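Local structure of branched-chain phosphotransacylase (Enterococcus faecalis, 1YCO) at residues A[240-251]-A[264-273]. The protein probably transfers branched-chain acyl groups between coenzyme A and phosphate. Residues are numbered along the deposited sequence; the frame is centred on the assembly and turned at random.
Sequences GGTIVGTKVPVV and HSLRFAMRQV
Gly-241 and Thr-242, consecutive on the strand, each give one hydrogen bond to helix 264-273. The backbone N of Gly-241 gives a nearly straight bond (175°) to Ser-265 OG, 2.8 Å away. Thr-242 OG1 donates to Gln-272 OE1 over 2.8 Å; the hydroxyl lies in the carbonyl plane, on a lone pair. With chi1 at 64°, Thr-242 sets OG1 between its backbone N and carbonyl carbon, while CG2 turns to the helix, 3.7 Å from Phe-268 CD2. The extended Gln-272 chain also brings OE1 over the centre of the Phe-268 ring, 3.5 Å above its plane; Gly-241 CA meets the edge of that ring.

The apolar contacts centre on Ala-269. Its CB touches Val-251 CG2, at 3.6 Å, and Pro-249 CB, at 3.8 Å, from directions roughly at a right angle, and Val-273 CG2 comes up beside the proline ring. At Gly-240 the backbones come close, its CA 3.7 Å from that of Ser-265.

Strands 238-244 and 250-252 belong to different sheets but are joined by backbone bonds between Ile-243 and Val-250. The helix packs against both, its Ala-269 reaching Ile-72 and its Phe-268 Met-105. The threonine hydroxyl gives its proton to the glutamine carbonyl, pairing these buried polar groups inside a largely apolar junction.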
loop_
_atom_site.group_PDB
_atom_site.type_symbol
_atom_site.label_atom_id
_atom_site.label_comp_id
_atom_site.label_asym_id
_atom_site.label_seq_id
_atom_site.Cartn_x
_atom_site.Cartn_y
_atom_site.Cartn_z
ATOM N N GLY A 240 -11.444 9.371 -5.933
ATOM C CA GLY A 240 -12.252 9.216 -7.127
ATOM C C GLY A 240 -11.360 8.691 -8.239
ATOM O O GLY A 240 -10.193 9.079 -8.350
ATOM N N GLY A 241 -11.886 7.804 -9.072
ATOM C CA GLY A 241 -11.055 7.263 -10.137
ATOM C C GLY A 241 -11.714 7.155 -11.494
ATOM O O GLY A 241 -12.926 7.006 -11.609
ATOM N N THR A 242 -10.903 7.239 -12.533
ATOM C CA THR A 242 -11.407 7.135 -13.882
ATOM C C THR A 242 -10.335 6.484 -14.726
ATOM O O THR A 242 -9.141 6.598 -14.441
ATOM C CB THR A 242 -11.706 8.522 -14.502
ATOM O OG1 THR A 242 -10.483 9.260 -14.613
ATOM C CG2 THR A 242 -12.683 9.304 -13.642
ATOM N N ILE A 243 -10.769 5.796 -15.772
ATOM C CA ILE A 243 -9.832 5.183 -16.695
ATOM C C ILE A 243 -9.574 6.281 -17.725
ATOM O O ILE A 243 -10.509 6.919 -18.202
ATOM C CB ILE A 243 -10.439 3.953 -17.390
ATOM C CG1 ILE A 243 -10.621 2.821 -16.374
ATOM C CG2 ILE A 243 -9.544 3.515 -18.526
ATOM C CD1 ILE A 243 -11.354 1.602 -16.922
ATOM N N VAL A 244 -8.305 6.515 -18.035
ATOM C CA VAL A 244 -7.930 7.525 -19.005
ATOM C C VAL A 244 -7.296 6.865 -20.230
ATOM O O VAL A 244 -6.977 5.675 -20.214
ATOM C CB VAL A 244 -6.957 8.578 -18.393
ATOM C CG1 VAL A 244 -7.692 9.415 -17.371
ATOM C CG2 VAL A 244 -5.755 7.890 -17.756
ATOM N N GLY A 245 -7.122 7.649 -21.290
ATOM C CA GLY A 245 -6.565 7.122 -22.522
ATOM C C GLY A 245 -7.604 7.170 -23.629
ATOM O O GLY A 245 -7.276 7.263 -24.819
ATOM N N THR A 246 -8.869 7.099 -23.237
ATOM C CA THR A 246 -9.973 7.155 -24.191
ATOM C C THR A 246 -10.348 8.613 -24.369
ATOM O O THR A 246 -9.883 9.461 -23.614
ATOM C CB THR A 246 -11.196 6.371 -23.666
ATOM O OG1 THR A 246 -11.507 6.803 -22.331
ATOM C CG2 THR A 246 -10.901 4.878 -23.649
ATOM N N LYS A 247 -11.174 8.919 -25.362
ATOM C CA LYS A 247 -11.551 10.309 -25.575
ATOM C C LYS A 247 -12.633 10.730 -24.586
ATOM O O LYS A 247 -13.063 11.882 -24.569
ATOM C CB LYS A 247 -12.010 10.526 -27.021
ATOM C CG LYS A 247 -13.044 9.541 -27.524
ATOM C CD LYS A 247 -13.316 9.751 -29.013
ATOM C CE LYS A 247 -12.044 9.647 -29.845
ATOM N NZ LYS A 247 -12.344 9.748 -31.295
ATOM N N VAL A 248 -13.058 9.786 -23.757
ATOM C CA VAL A 248 -14.064 10.053 -22.743
ATOM C C VAL A 248 -13.698 9.354 -21.412
ATOM O O VAL A 248 -13.376 8.165 -21.388
ATOM C CB VAL A 248 -15.463 9.582 -23.237
ATOM C CG1 VAL A 248 -16.420 9.473 -22.081
ATOM C CG2 VAL A 248 -16.006 10.560 -24.284
ATOM N N PRO A 249 -13.702 10.103 -20.295
ATOM C CA PRO A 249 -13.382 9.532 -18.983
ATOM C C PRO A 249 -14.290 8.335 -18.728
ATOM O O PRO A 249 -15.493 8.393 -19.004
ATOM C CB PRO A 249 -13.701 10.676 -18.032
ATOM C CG PRO A 249 -13.306 11.871 -18.812
ATOM C CD PRO A 249 -13.868 11.565 -20.196
ATOM N N VAL A 250 -13.735 7.250 -18.205
ATOM C CA VAL A 250 -14.571 6.087 -17.936
ATOM C C VAL A 250 -14.579 5.826 -16.443
ATOM O O VAL A 250 -13.537 5.622 -15.841
ATOM C CB VAL A 250 -14.078 4.826 -18.699
ATOM C CG1 VAL A 250 -15.090 3.691 -18.542
ATOM C CG2 VAL A 250 -13.877 5.156 -20.165
ATOM N N VAL A 251 -15.760 5.861 -15.844
ATOM C CA VAL A 251 -15.885 5.634 -14.413
ATOM C C VAL A 251 -16.362 4.196 -14.146
ATOM O O VAL A 251 -17.370 3.750 -14.697
ATOM C CB VAL A 251 -16.894 6.630 -13.784
ATOM C CG1 VAL A 251 -16.986 6.417 -12.290
ATOM C CG2 VAL A 251 -16.496 8.059 -14.107
ATOM N N HIS A 264 -17.667 10.639 -6.046
ATOM C CA HIS A 264 -16.328 11.198 -6.133
ATOM C C HIS A 264 -15.685 10.927 -7.496
ATOM O O HIS A 264 -15.042 11.807 -8.065
ATOM C CB HIS A 264 -15.428 10.650 -5.015
ATOM C CG HIS A 264 -15.843 11.068 -3.637
ATOM N ND1 HIS A 264 -16.404 12.298 -3.369
ATOM C CD2 HIS A 264 -15.725 10.439 -2.441
ATOM C CE1 HIS A 264 -16.613 12.411 -2.068
ATOM N NE2 HIS A 264 -16.210 11.299 -1.484
ATOM N N SER A 265 -15.857 9.706 -8.006
ATOM C CA SER A 265 -15.302 9.341 -9.305
ATOM C C SER A 265 -16.023 10.128 -10.393
ATOM O O SER A 265 -15.403 10.683 -11.311
ATOM C CB SER A 265 -15.448 7.840 -9.563
ATOM O OG SER A 265 -14.616 7.101 -8.675
ATOM N N LEU A 266 -17.344 10.186 -10.277
ATOM C CA LEU A 266 -18.141 10.934 -11.237
ATOM C C LEU A 266 -17.703 12.401 -11.225
ATOM O O LEU A 266 -17.596 13.048 -12.274
ATOM C CB LEU A 266 -19.627 10.815 -10.891
ATOM C CG LEU A 266 -20.579 11.710 -11.680
ATOM C CD1 LEU A 266 -20.290 11.632 -13.173
ATOM C CD2 LEU A 266 -22.005 11.273 -11.373
ATOM N N ARG A 267 -17.423 12.907 -10.028
ATOM C CA ARG A 267 -16.994 14.293 -9.845
ATOM C C ARG A 267 -15.631 14.502 -10.506
ATOM O O ARG A 267 -15.345 15.556 -11.076
ATOM C CB ARG A 267 -16.890 14.606 -8.344
ATOM C CG ARG A 267 -16.771 16.084 -7.980
ATOM C CD ARG A 267 -18.117 16.785 -8.082
ATOM N NE ARG A 267 -18.203 17.952 -7.206
ATOM C CZ ARG A 267 -18.355 17.897 -5.883
ATOM N NH1 ARG A 267 -18.441 16.725 -5.268
ATOM N NH2 ARG A 267 -18.431 19.021 -5.170
ATOM N N PHE A 268 -14.793 13.482 -10.406
ATOM C CA PHE A 268 -13.464 13.537 -10.977
ATOM C C PHE A 268 -13.569 13.554 -12.504
ATOM O O PHE A 268 -12.870 14.320 -13.166
ATOM C CB PHE A 268 -12.666 12.340 -10.467
ATOM C CG PHE A 268 -11.238 12.321 -10.905
ATOM C CD1 PHE A 268 -10.516 13.498 -11.053
ATOM C CD2 PHE A 268 -10.599 11.113 -11.148
ATOM C CE1 PHE A 268 -9.178 13.471 -11.442
ATOM C CE2 PHE A 268 -9.259 11.077 -11.539
ATOM C CZ PHE A 268 -8.548 12.257 -11.687
ATOM N N ALA A 269 -14.474 12.741 -13.046
ATOM C CA ALA A 269 -14.688 12.651 -14.492
ATOM C C ALA A 269 -15.249 13.950 -15.071
ATOM O O ALA A 269 -14.792 14.427 -16.117
ATOM C CB ALA A 269 -15.638 11.487 -14.814
ATOM N N MET A 270 -16.251 14.514 -14.400
ATOM C CA MET A 270 -16.843 15.773 -14.859
ATOM C C MET A 270 -15.767 16.859 -14.879
ATOM O O MET A 270 -15.715 17.692 -15.783
ATOM C CB MET A 270 -17.993 16.207 -13.940
ATOM C CG MET A 270 -19.276 15.427 -14.152
ATOM S SD MET A 270 -20.546 15.746 -12.889
ATOM C CE MET A 270 -20.789 17.524 -13.083
ATOM N N ARG A 271 -14.897 16.821 -13.881
ATOM C CA ARG A 271 -13.840 17.804 -13.770
ATOM C C ARG A 271 -12.869 17.738 -14.952
ATOM O O ARG A 271 -12.350 18.762 -15.383
ATOM C CB ARG A 271 -13.106 17.598 -12.446
ATOM C CG ARG A 271 -12.305 18.785 -11.957
ATOM C CD ARG A 271 -12.566 19.004 -10.477
ATOM N NE ARG A 271 -11.351 18.957 -9.668
ATOM C CZ ARG A 271 -10.349 19.827 -9.753
ATOM N NH1 ARG A 271 -10.401 20.829 -10.624
ATOM N NH2 ARG A 271 -9.299 19.698 -8.949
ATOM N N GLN A 272 -12.631 16.542 -15.486
ATOM C CA GLN A 272 -11.721 16.387 -16.620
ATOM C C GLN A 272 -12.408 16.826 -17.914
ATOM O O GLN A 272 -11.764 17.287 -18.858
ATOM C CB GLN A 272 -11.281 14.928 -16.768
ATOM C CG GLN A 272 -10.686 14.326 -15.511
ATOM C CD GLN A 272 -10.400 12.832 -15.643
ATOM O OE1 GLN A 272 -10.642 12.062 -14.713
ATOM N NE2 GLN A 272 -9.870 12.425 -16.785
ATOM N N VAL A 273 -13.726 16.675 -17.947
ATOM C CA VAL A 273 -14.501 17.045 -19.117
ATOM C C VAL A 273 -14.568 18.546 -19.350
ATOM O O VAL A 273 -14.427 19.010 -20.487
ATOM C CB VAL A 273 -15.931 16.503 -19.028
ATOM C CG1 VAL A 273 -16.803 17.159 -20.096
ATOM C CG2 VAL A 273 -15.915 14.993 -19.205
#